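Local atomic coordinates of BH0493 protein (Bacillus halodurans C-125, PDB entry 2QEE), a protein that binds zinc and is a putative metal-dependent hydrolase of the amidohydrolase type, its natural substrate unestablished. Residues C[140-149]-C[165-176]; C[336-345]-C[371-382]. All coordinates share one frame; numbering follows the deposited sequence.

Interaction 1: C[140-149]-C[165-176]; sequences SDVVMTNDPF and SRFHAALRLDPL
Asn146 carries the pairing with Ala170 on beyond the regular strands by using its own side chain: OD1 accepts from Ala170 N at 2.9 Å, in the carbonyl plane, while the Asn146 backbone N and O bond to Ala170 O and Arg172 N. Before it, regular parallel bridges join Val142 to Phe167 and Val143 to His168, on the two strands, 139-143 and 167-168, of a beta-alpha-beta unit whose crossover helix is 151-158.

His168 turns its ring toward Asp141 on the neighbouring strand, CG beside the backbone N (chi1 -51°), and NE2 gives a hydrogen bond to Asp141 OD1 at 2.7 Å. The carboxylate oxygen lies in the ring plane and uses its anti lone pair; a water links the same OD1 to Ser165 O. Farther along, Thr145 CG2 packs on Arg172 CB at 3.7 Å, and Thr145 OG1 hydrogen-bonds to the carbonyl O of Thr29 near the zinc ligands His28 and His30. Arg172 has two modelled conformers; in one, NH1 makes a doubtful, weakly directed salt bridge to Asp147 OD2. Pro175 CB sits over one face of the Phe149 ring, a CH-pi contact.

With OD1 taking two donors and OD2 one from Ser140 OG, Asp141 is probably ionised.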
loop_
_atom_site.group_PDB
_atom_site.type_symbol
_atom_site.label_atom_id
_atom_site.label_comp_id
_atom_site.label_asym_id
_atom_site.label_seq_id
_atom_site.Cartn_x
_atom_site.Cartn_y
_atom_site.Cartn_z
ATOM N N SER C 140 -5.348 25.666 -19.741
ATOM C CA SER C 140 -5.175 27.116 -19.927
ATOM C C SER C 140 -3.699 27.498 -19.758
ATOM O O SER C 140 -3.221 28.528 -20.328
ATOM C CB SER C 140 -6.020 27.862 -18.913
ATOM O OG SER C 140 -5.576 27.648 -17.588
ATOM N N ASP C 141 -2.960 26.727 -18.950
ATOM C CA ASP C 141 -1.610 27.106 -18.584
ATOM C C ASP C 141 -0.747 25.855 -18.476
ATOM O O ASP C 141 -1.130 24.905 -17.779
ATOM C CB ASP C 141 -1.595 27.819 -17.235
ATOM C CG ASP C 141 -2.292 29.183 -17.314
ATOM O OD1 ASP C 141 -1.629 30.200 -17.633
ATOM O OD2 ASP C 141 -3.523 29.259 -17.173
ATOM N N VAL C 142 0.442 25.901 -19.082
ATOM C CA VAL C 142 1.380 24.787 -19.065
ATOM C C VAL C 142 2.662 25.272 -18.399
ATOM O O VAL C 142 3.228 26.330 -18.803
ATOM C CB VAL C 142 1.674 24.313 -20.541
ATOM C CG1 VAL C 142 2.913 23.408 -20.615
ATOM C CG2 VAL C 142 0.456 23.571 -21.110
ATOM N N VAL C 143 3.128 24.552 -17.369
ATOM C CA VAL C 143 4.450 24.853 -16.812
ATOM C C VAL C 143 5.447 23.949 -17.497
ATOM O O VAL C 143 5.305 22.692 -17.524
ATOM C CB VAL C 143 4.514 24.746 -15.296
ATOM C CG1 VAL C 143 5.916 25.063 -14.806
ATOM C CG2 VAL C 143 3.497 25.725 -14.616
ATOM N N MET C 144 6.502 24.583 -18.027
ATOM C CA MET C 144 7.547 23.856 -18.733
ATOM C C MET C 144 8.587 23.327 -17.759
ATOM O O MET C 144 8.586 23.685 -16.550
ATOM C CB MET C 144 8.235 24.867 -19.727
ATOM C CG MET C 144 7.238 25.429 -20.771
ATOM S SD MET C 144 8.196 26.508 -21.968
ATOM C CE MET C 144 8.474 27.892 -20.908
ATOM N N THR C 145 9.546 22.554 -18.293
ATOM C CA THR C 145 10.783 22.218 -17.587
ATOM C C THR C 145 11.968 22.824 -18.410
ATOM O O THR C 145 12.203 22.379 -19.527
ATOM C CB THR C 145 10.943 20.695 -17.521
ATOM O OG1 THR C 145 9.921 20.187 -16.629
ATOM C CG2 THR C 145 12.299 20.340 -16.954
ATOM N N ASN C 146 12.578 23.865 -17.852
ATOM C CA ASN C 146 13.566 24.668 -18.595
ATOM C C ASN C 146 14.958 24.465 -18.021
ATOM O O ASN C 146 15.261 24.855 -16.877
ATOM C CB ASN C 146 13.117 26.127 -18.550
ATOM C CG ASN C 146 11.722 26.296 -19.132
ATOM O OD1 ASN C 146 10.787 26.553 -18.395
ATOM N ND2 ASN C 146 11.567 26.070 -20.444
ATOM N N ASP C 147 15.798 23.863 -18.858
ATOM C CA ASP C 147 17.113 23.401 -18.440
ATOM C C ASP C 147 18.213 24.228 -19.122
ATOM O O ASP C 147 18.478 24.025 -20.309
ATOM C CB ASP C 147 17.297 21.944 -18.814
ATOM C CG ASP C 147 18.587 21.368 -18.257
ATOM O OD1 ASP C 147 19.419 22.130 -17.733
ATOM O OD2 ASP C 147 18.739 20.138 -18.291
ATOM N N PRO C 148 18.810 25.149 -18.371
ATOM C CA PRO C 148 19.802 26.055 -18.960
ATOM C C PRO C 148 21.081 25.310 -19.336
ATOM O O PRO C 148 21.962 25.890 -19.996
ATOM C CB PRO C 148 20.065 27.047 -17.868
ATOM C CG PRO C 148 19.662 26.417 -16.634
ATOM C CD PRO C 148 18.588 25.437 -16.958
ATOM N N PHE C 149 21.194 24.054 -18.913
ATOM C CA PHE C 149 22.357 23.255 -19.253
ATOM C C PHE C 149 22.148 22.566 -20.578
ATOM O O PHE C 149 23.094 22.058 -21.191
ATOM C CB PHE C 149 22.677 22.264 -18.145
ATOM C CG PHE C 149 23.030 22.934 -16.872
ATOM C CD1 PHE C 149 24.335 23.299 -16.608
ATOM C CD2 PHE C 149 22.053 23.228 -15.936
ATOM C CE1 PHE C 149 24.657 23.940 -15.430
ATOM C CE2 PHE C 149 22.369 23.887 -14.747
ATOM C CZ PHE C 149 23.681 24.245 -14.513
ATOM N N SER C 165 1.914 33.338 -23.598
ATOM C CA SER C 165 1.402 33.676 -22.278
ATOM C C SER C 165 0.848 32.417 -21.604
ATOM O O SER C 165 0.632 32.415 -20.394
ATOM C CB SER C 165 0.246 34.688 -22.418
ATOM O OG SER C 165 -0.699 34.203 -23.355
ATOM N N ARG C 166 0.614 31.398 -22.413
ATOM C CA ARG C 166 0.012 30.093 -21.933
ATOM C C ARG C 166 1.061 29.172 -21.315
ATOM O O ARG C 166 0.714 28.199 -20.622
ATOM C CB ARG C 166 -0.656 29.350 -23.066
ATOM C CG ARG C 166 -1.830 30.085 -23.684
ATOM C CD ARG C 166 -2.320 29.411 -24.957
ATOM N NE ARG C 166 -1.285 29.340 -25.967
ATOM C CZ ARG C 166 -1.451 28.815 -27.181
ATOM N NH1 ARG C 166 -2.623 28.296 -27.559
ATOM N NH2 ARG C 166 -0.424 28.811 -28.016
ATOM N N PHE C 167 2.338 29.505 -21.540
ATOM C CA PHE C 167 3.481 28.651 -21.140
ATOM C C PHE C 167 4.323 29.372 -20.131
ATOM O O PHE C 167 4.692 30.559 -20.297
ATOM C CB PHE C 167 4.337 28.248 -22.353
ATOM C CG PHE C 167 3.659 27.305 -23.283
ATOM C CD1 PHE C 167 3.980 25.930 -23.237
ATOM C CD2 PHE C 167 2.724 27.751 -24.205
ATOM C CE1 PHE C 167 3.369 25.016 -24.068
ATOM C CE2 PHE C 167 2.094 26.863 -25.086
ATOM C CZ PHE C 167 2.369 25.467 -25.003
ATOM N N HIS C 168 4.613 28.681 -19.049
ATOM C CA HIS C 168 5.321 29.271 -17.959
ATOM C C HIS C 168 6.618 28.521 -17.719
ATOM O O HIS C 168 6.687 27.322 -17.905
ATOM C CB HIS C 168 4.494 29.302 -16.668
ATOM C CG HIS C 168 3.124 29.890 -16.866
ATOM N ND1 HIS C 168 2.838 31.216 -16.599
ATOM C CD2 HIS C 168 1.985 29.352 -17.362
ATOM C CE1 HIS C 168 1.563 31.454 -16.883
ATOM N NE2 HIS C 168 1.026 30.341 -17.361
ATOM N N ALA C 169 7.651 29.250 -17.331
ATOM C CA ALA C 169 8.978 28.631 -17.090
ATOM C C ALA C 169 9.111 28.003 -15.721
ATOM O O ALA C 169 8.592 28.515 -14.715
ATOM C CB ALA C 169 10.112 29.695 -17.257
ATOM N N ALA C 170 9.927 26.946 -15.653
ATOM C CA ALA C 170 10.393 26.453 -14.372
ATOM C C ALA C 170 11.863 26.058 -14.537
ATOM O O ALA C 170 12.186 25.409 -15.518
ATOM C CB ALA C 170 9.576 25.203 -13.900
ATOM N N LEU C 171 12.691 26.481 -13.604
ATOM C CA LEU C 171 14.166 26.392 -13.729
ATOM C C LEU C 171 14.584 25.007 -13.219
ATOM O O LEU C 171 14.532 24.793 -12.012
ATOM C CB LEU C 171 14.833 27.512 -12.897
ATOM C CG LEU C 171 16.367 27.603 -12.865
ATOM C CD1 LEU C 171 16.932 27.557 -14.314
ATOM C CD2 LEU C 171 16.784 28.866 -12.113
ATOM N N ARG C 172 14.978 24.129 -14.144
ATOM C CA ARG C 172 15.409 22.754 -13.825
ATOM C C ARG C 172 16.887 22.787 -13.461
ATOM O O ARG C 172 17.710 23.273 -14.251
ATOM C CB ARG C 172 15.138 21.822 -15.017
ATOM C CG ARG C 172 15.612 20.378 -14.799
ATOM C CD ARG C 172 15.693 19.581 -16.075
ATOM N NE ARG C 172 15.901 18.163 -15.766
ATOM C CZ ARG C 172 17.099 17.597 -15.730
ATOM N NH1 ARG C 172 18.159 18.338 -15.997
ATOM N NH2 ARG C 172 17.237 16.301 -15.432
ATOM N N LEU C 173 17.225 22.251 -12.291
ATOM C CA LEU C 173 18.606 22.384 -11.776
ATOM C C LEU C 173 19.393 21.082 -11.550
ATOM O O LEU C 173 20.466 21.149 -10.943
ATOM C CB LEU C 173 18.605 23.231 -10.517
ATOM C CG LEU C 173 18.187 24.717 -10.672
ATOM C CD1 LEU C 173 18.076 25.373 -9.329
ATOM C CD2 LEU C 173 19.153 25.437 -11.638
ATOM N N ASP C 174 18.928 19.948 -12.085
ATOM C CA ASP C 174 19.565 18.641 -11.849
ATOM C C ASP C 174 21.113 18.688 -12.094
ATOM O O ASP C 174 21.872 18.261 -11.230
ATOM C CB ASP C 174 18.898 17.542 -12.685
ATOM C CG ASP C 174 17.446 17.309 -12.239
ATOM O OD1 ASP C 174 16.802 18.275 -11.871
ATOM O OD2 ASP C 174 16.981 16.178 -12.228
ATOM N N PRO C 175 21.549 19.222 -13.250
ATOM C CA PRO C 175 22.995 19.157 -13.558
ATOM C C PRO C 175 23.811 19.915 -12.545
ATOM O O PRO C 175 24.929 19.466 -12.179
ATOM C CB PRO C 175 23.083 19.806 -14.943
ATOM C CG PRO C 175 21.688 19.507 -15.581
ATOM C CD PRO C 175 20.788 19.818 -14.370
ATOM N N LEU C 176 23.293 21.043 -12.081
ATOM C CA LEU C 176 23.940 21.802 -11.024
ATOM C C LEU C 176 23.964 21.128 -9.658
ATOM O O LEU C 176 24.992 21.070 -9.008
ATOM C CB LEU C 176 23.355 23.203 -10.910
ATOM C CG LEU C 176 23.874 24.071 -9.769
ATOM C CD1 LEU C 176 25.304 24.557 -10.183
ATOM C CD2 LEU C 176 22.978 25.311 -9.522
HETATM O O HOH W 1 -2.325 32.289 -19.344
#

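Interaction 2: C[336-345]-C[371-382]; sequences INEMTRMRME and SKSIIAEVLIDK
Val378 pushes between Asn337, Thr340, Arg341 and Met344 as a knob into a hole. With CG1 anti to the backbone N (chi1 176°), its CG2 lies over one face of the Arg341 guanidinium and 3.8 Å from Arg341 CG, while CG1 packs toward Thr340 and Met344 SD. The arginine chain runs extended from CG to NE, which carries its flat end past the valine to Asp381. There OD2 sits at the guanidinium edge, 2.8 Å from Arg341 NH2 and also within a weak bond of NH1, although the carboxylate plane is turned 56° from the guanidinium. Arg341 NE gives its hydrogen to Asn337 OD1, one helical turn back, at 2.9 Å and almost in the guanidinium plane. Water 2 joins Asn337 OD1, Arg341 NH2 and Glu377 OE2, so the guanidinium is held along its rim by several partners and its rotation is fixed.

This is near-parallel helix packing: helices 333-347 and 363-388 cross at -39°, their axes approaching to 9.8 Å, and helices 8-21 and 395-414 pack against Leu379 of the second. The side chain of Asn337 lies about 6 Å from that of Glu334, a magnesium-binding residue of this protein.

At one end Ile336 and Ile374 are turned perpendicular, CG2 to CG2. Toward the other, Lys382 CG lies 3.7 Å from Met344 SD as the two chains run antiparallel alongside, and Met344 CE presses on Leu379 CD2 at 3.5 Å. Lys382, bent at chi2 and chi4, brings NZ to the anti lone pair of Glu345 OE2, 2.9 Å away. The other oxygen, Glu345 OE1, bonds to the backbone N of Glu334 of a second subunit.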
loop_
_atom_site.group_PDB
_atom_site.type_symbol
_atom_site.label_atom_id
_atom_site.label_comp_id
_atom_site.label_asym_id
_atom_site.label_seq_id
_atom_site.Cartn_x
_atom_site.Cartn_y
_atom_site.Cartn_z
ATOM N N ILE C 336 -3.367 6.363 -8.691
ATOM C CA ILE C 336 -4.018 7.702 -8.687
ATOM C C ILE C 336 -5.248 7.700 -7.735
ATOM O O ILE C 336 -5.411 8.611 -6.904
ATOM C CB ILE C 336 -4.451 8.134 -10.096
ATOM C CG1 ILE C 336 -3.200 8.227 -11.033
ATOM C CG2 ILE C 336 -5.311 9.423 -9.985
ATOM C CD1 ILE C 336 -3.682 8.336 -12.548
ATOM N N ASN C 337 -6.043 6.647 -7.820
ATOM C CA ASN C 337 -7.244 6.584 -6.992
ATOM C C ASN C 337 -6.850 6.523 -5.487
ATOM O O ASN C 337 -7.360 7.287 -4.633
ATOM C CB ASN C 337 -8.031 5.323 -7.358
ATOM C CG ASN C 337 -9.295 5.221 -6.522
ATOM O OD1 ASN C 337 -10.145 6.119 -6.591
ATOM N ND2 ASN C 337 -9.388 4.182 -5.728
ATOM N N GLU C 338 -5.986 5.578 -5.092
ATOM C CA GLU C 338 -5.639 5.504 -3.664
ATOM C C GLU C 338 -4.975 6.781 -3.166
ATOM O O GLU C 338 -5.321 7.249 -2.059
ATOM C CB GLU C 338 -4.826 4.253 -3.319
ATOM C CG GLU C 338 -3.346 4.286 -3.809
ATOM C CD GLU C 338 -2.559 2.999 -3.364
ATOM O OE1 GLU C 338 -1.315 3.076 -3.188
ATOM O OE2 GLU C 338 -3.182 1.912 -3.219
ATOM N N MET C 339 -4.080 7.381 -3.971
ATOM C CA MET C 339 -3.384 8.560 -3.529
ATOM C C MET C 339 -4.370 9.718 -3.348
ATOM O O MET C 339 -4.284 10.430 -2.376
ATOM C CB MET C 339 -2.334 8.937 -4.584
ATOM C CG MET C 339 -1.047 8.084 -4.482
ATOM S SD MET C 339 0.100 8.587 -5.825
ATOM C CE MET C 339 0.435 10.309 -5.320
ATOM N N THR C 340 -5.256 9.935 -4.321
ATOM C CA THR C 340 -6.192 11.055 -4.300
ATOM C C THR C 340 -7.138 10.932 -3.082
ATOM O O THR C 340 -7.443 11.916 -2.436
ATOM C CB THR C 340 -6.916 11.180 -5.672
ATOM O OG1 THR C 340 -5.910 11.364 -6.709
ATOM C CG2 THR C 340 -7.871 12.373 -5.720
ATOM N N ARG C 341 -7.573 9.710 -2.781
ATOM C CA ARG C 341 -8.441 9.486 -1.633
ATOM C C ARG C 341 -7.707 9.764 -0.322
ATOM O O ARG C 341 -8.244 10.440 0.561
ATOM C CB ARG C 341 -9.016 8.043 -1.677
ATOM C CG ARG C 341 -10.045 7.917 -2.813
ATOM C CD ARG C 341 -10.583 6.532 -2.997
ATOM N NE ARG C 341 -11.578 6.555 -4.092
ATOM C CZ ARG C 341 -12.875 6.900 -3.910
ATOM N NH1 ARG C 341 -13.359 7.175 -2.668
ATOM N NH2 ARG C 341 -13.680 6.944 -4.944
ATOM N N MET C 342 -6.498 9.230 -0.159
ATOM C CA MET C 342 -5.699 9.475 1.052
ATOM C C MET C 342 -5.462 10.976 1.235
ATOM O O MET C 342 -5.647 11.520 2.320
ATOM C CB MET C 342 -4.327 8.750 1.040
ATOM C CG MET C 342 -4.465 7.196 1.115
ATOM S SD MET C 342 -2.827 6.479 1.334
ATOM C CE MET C 342 -2.011 6.735 -0.262
ATOM N N ARG C 343 -5.137 11.620 0.120
ATOM C CA ARG C 343 -4.860 13.050 0.164
ATOM C C ARG C 343 -6.118 13.842 0.587
ATOM O O ARG C 343 -6.046 14.700 1.449
ATOM C CB ARG C 343 -4.363 13.518 -1.202
ATOM C CG ARG C 343 -2.926 13.030 -1.438
ATOM C CD ARG C 343 -2.558 13.222 -2.883
ATOM N NE ARG C 343 -1.124 12.989 -3.047
ATOM C CZ ARG C 343 -0.488 13.326 -4.181
ATOM N NH1 ARG C 343 -1.173 13.841 -5.187
ATOM N NH2 ARG C 343 0.855 13.219 -4.287
ATOM N N MET C 344 -7.251 13.571 -0.026
ATOM C CA MET C 344 -8.452 14.335 0.275
ATOM C C MET C 344 -8.883 14.014 1.688
ATOM O O MET C 344 -9.372 14.882 2.380
ATOM C CB MET C 344 -9.555 14.013 -0.705
ATOM C CG MET C 344 -10.715 15.102 -0.612
ATOM S SD MET C 344 -11.800 15.057 -2.026
ATOM C CE MET C 344 -10.727 15.827 -3.269
ATOM N N GLU C 345 -8.781 12.754 2.097
ATOM C CA GLU C 345 -9.241 12.416 3.493
ATOM C C GLU C 345 -8.459 13.171 4.574
ATOM O O GLU C 345 -9.027 13.566 5.576
ATOM C CB GLU C 345 -9.191 10.862 3.728
ATOM C CG GLU C 345 -10.348 10.226 2.861
ATOM C CD GLU C 345 -10.283 8.713 2.683
ATOM O OE1 GLU C 345 -9.461 8.012 3.355
ATOM O OE2 GLU C 345 -11.114 8.264 1.827
ATOM N N SER C 371 -7.140 11.251 -15.692
ATOM C CA SER C 371 -7.069 11.718 -14.301
ATOM C C SER C 371 -8.334 12.418 -13.879
ATOM O O SER C 371 -8.732 12.295 -12.760
ATOM C CB SER C 371 -5.908 12.667 -14.112
ATOM O OG SER C 371 -4.696 11.881 -14.107
ATOM N N LYS C 372 -8.906 13.239 -14.751
ATOM C CA LYS C 372 -10.148 13.925 -14.344
ATOM C C LYS C 372 -11.276 12.971 -13.951
ATOM O O LYS C 372 -11.937 13.223 -12.977
ATOM C CB LYS C 372 -10.629 14.926 -15.405
ATOM C CG LYS C 372 -9.877 16.250 -15.266
ATOM C CD LYS C 372 -10.413 17.268 -16.359
ATOM C CE LYS C 372 -10.012 18.746 -15.999
ATOM N NZ LYS C 372 -10.665 19.776 -16.919
ATOM N N SER C 373 -11.422 11.856 -14.681
ATOM C CA SER C 373 -12.522 10.903 -14.392
ATOM C C SER C 373 -12.326 10.347 -12.978
ATOM O O SER C 373 -13.268 10.304 -12.208
ATOM C CB SER C 373 -12.629 9.811 -15.440
ATOM O OG SER C 373 -11.488 9.016 -15.505
ATOM N N ILE C 374 -11.087 9.995 -12.615
ATOM C CA ILE C 374 -10.769 9.491 -11.280
ATOM C C ILE C 374 -10.998 10.550 -10.210
ATOM O O ILE C 374 -11.628 10.297 -9.178
ATOM C CB ILE C 374 -9.324 8.906 -11.185
ATOM C CG1 ILE C 374 -9.183 7.762 -12.182
ATOM C CG2 ILE C 374 -9.049 8.477 -9.725
ATOM C CD1 ILE C 374 -7.713 7.263 -12.307
ATOM N N ILE C 375 -10.437 11.732 -10.433
ATOM C CA ILE C 375 -10.631 12.825 -9.460
ATOM C C ILE C 375 -12.135 13.164 -9.274
ATOM O O ILE C 375 -12.590 13.368 -8.108
ATOM C CB ILE C 375 -9.808 14.057 -9.908
ATOM C CG1 ILE C 375 -8.295 13.712 -9.844
ATOM C CG2 ILE C 375 -10.141 15.251 -8.976
ATOM C CD1 ILE C 375 -7.508 14.856 -10.526
ATOM N N ALA C 376 -12.912 13.147 -10.359
ATOM C CA ALA C 376 -14.365 13.371 -10.278
ATOM C C ALA C 376 -15.036 12.281 -9.381
ATOM O O ALA C 376 -15.851 12.637 -8.498
ATOM C CB ALA C 376 -14.992 13.396 -11.658
ATOM N N GLU C 377 -14.629 11.029 -9.540
ATOM C CA GLU C 377 -15.199 9.925 -8.725
ATOM C C GLU C 377 -14.898 10.175 -7.252
ATOM O O GLU C 377 -15.767 9.990 -6.363
ATOM C CB GLU C 377 -14.611 8.597 -9.149
ATOM C CG GLU C 377 -15.005 8.131 -10.555
ATOM C CD GLU C 377 -14.098 6.972 -11.065
ATOM O OE1 GLU C 377 -14.326 6.475 -12.198
ATOM O OE2 GLU C 377 -13.125 6.554 -10.361
ATOM N N VAL C 378 -13.660 10.577 -6.943
ATOM C CA VAL C 378 -13.302 10.840 -5.547
ATOM C C VAL C 378 -14.130 11.977 -4.969
ATOM O O VAL C 378 -14.751 11.876 -3.885
ATOM C CB VAL C 378 -11.778 11.128 -5.422
ATOM C CG1 VAL C 378 -11.443 11.503 -4.004
ATOM C CG2 VAL C 378 -10.973 9.859 -5.911
ATOM N N LEU C 379 -14.225 13.074 -5.730
ATOM C CA LEU C 379 -15.046 14.217 -5.265
ATOM C C LEU C 379 -16.530 13.852 -5.021
ATOM O O LEU C 379 -17.121 14.241 -4.013
ATOM C CB LEU C 379 -14.951 15.362 -6.312
ATOM C CG LEU C 379 -13.628 16.146 -6.277
ATOM C CD1 LEU C 379 -13.640 17.019 -7.546
ATOM C CD2 LEU C 379 -13.553 17.009 -4.978
ATOM N N ILE C 380 -17.098 13.088 -5.932
ATOM C CA ILE C 380 -18.515 12.640 -5.825
ATOM C C ILE C 380 -18.694 11.898 -4.460
ATOM O O ILE C 380 -19.585 12.230 -3.660
ATOM C CB ILE C 380 -18.981 11.795 -7.056
ATOM C CG1 ILE C 380 -19.089 12.705 -8.282
ATOM C CG2 ILE C 380 -20.327 11.176 -6.741
ATOM C CD1 ILE C 380 -19.083 11.972 -9.679
ATOM N N ASP C 381 -17.800 10.951 -4.183
ATOM C CA ASP C 381 -17.891 10.197 -2.906
ATOM C C ASP C 381 -17.769 11.133 -1.697
ATOM O O ASP C 381 -18.505 10.979 -0.706
ATOM C CB ASP C 381 -16.754 9.167 -2.842
ATOM C CG ASP C 381 -17.126 7.850 -3.536
ATOM O OD1 ASP C 381 -18.342 7.637 -3.897
ATOM O OD2 ASP C 381 -16.199 7.003 -3.729
ATOM N N LYS C 382 -16.794 12.063 -1.747
ATOM C CA LYS C 382 -16.565 12.957 -0.596
ATOM C C LYS C 382 -17.716 13.948 -0.384
ATOM O O LYS C 382 -18.122 14.180 0.745
ATOM C CB LYS C 382 -15.203 13.677 -0.717
ATOM C CG LYS C 382 -14.042 12.868 -0.113
ATOM C CD LYS C 382 -13.852 11.481 -0.778
ATOM C CE LYS C 382 -12.652 10.668 -0.145
ATOM N NZ LYS C 382 -13.091 10.249 1.226
HETATM O O HOH W 2 -12.675 6.166 -7.691
#

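From the N terminus, the chain first passes the zinc ligands His28 and His30, then reaches interaction 1, where 165-176 returns beside 140-149 after a loop of 15 residues that includes helix 151-158. That contact closes well before interaction 2 begins, so the two are in series, neither nested nor crossing. Interaction 2 joins 336-345 to 371-382 across 25 residues that contain the zinc ligand Asp357. The centres of interactions 1 and 2 lie about 28 Å apart, and the nearest atoms of interactions 1 and 2 are about 8 Å apart, without touching. Interaction 1 ties strands beside the zinc site, whereas interaction 2 joins two late helices, the first of which also meets a second subunit.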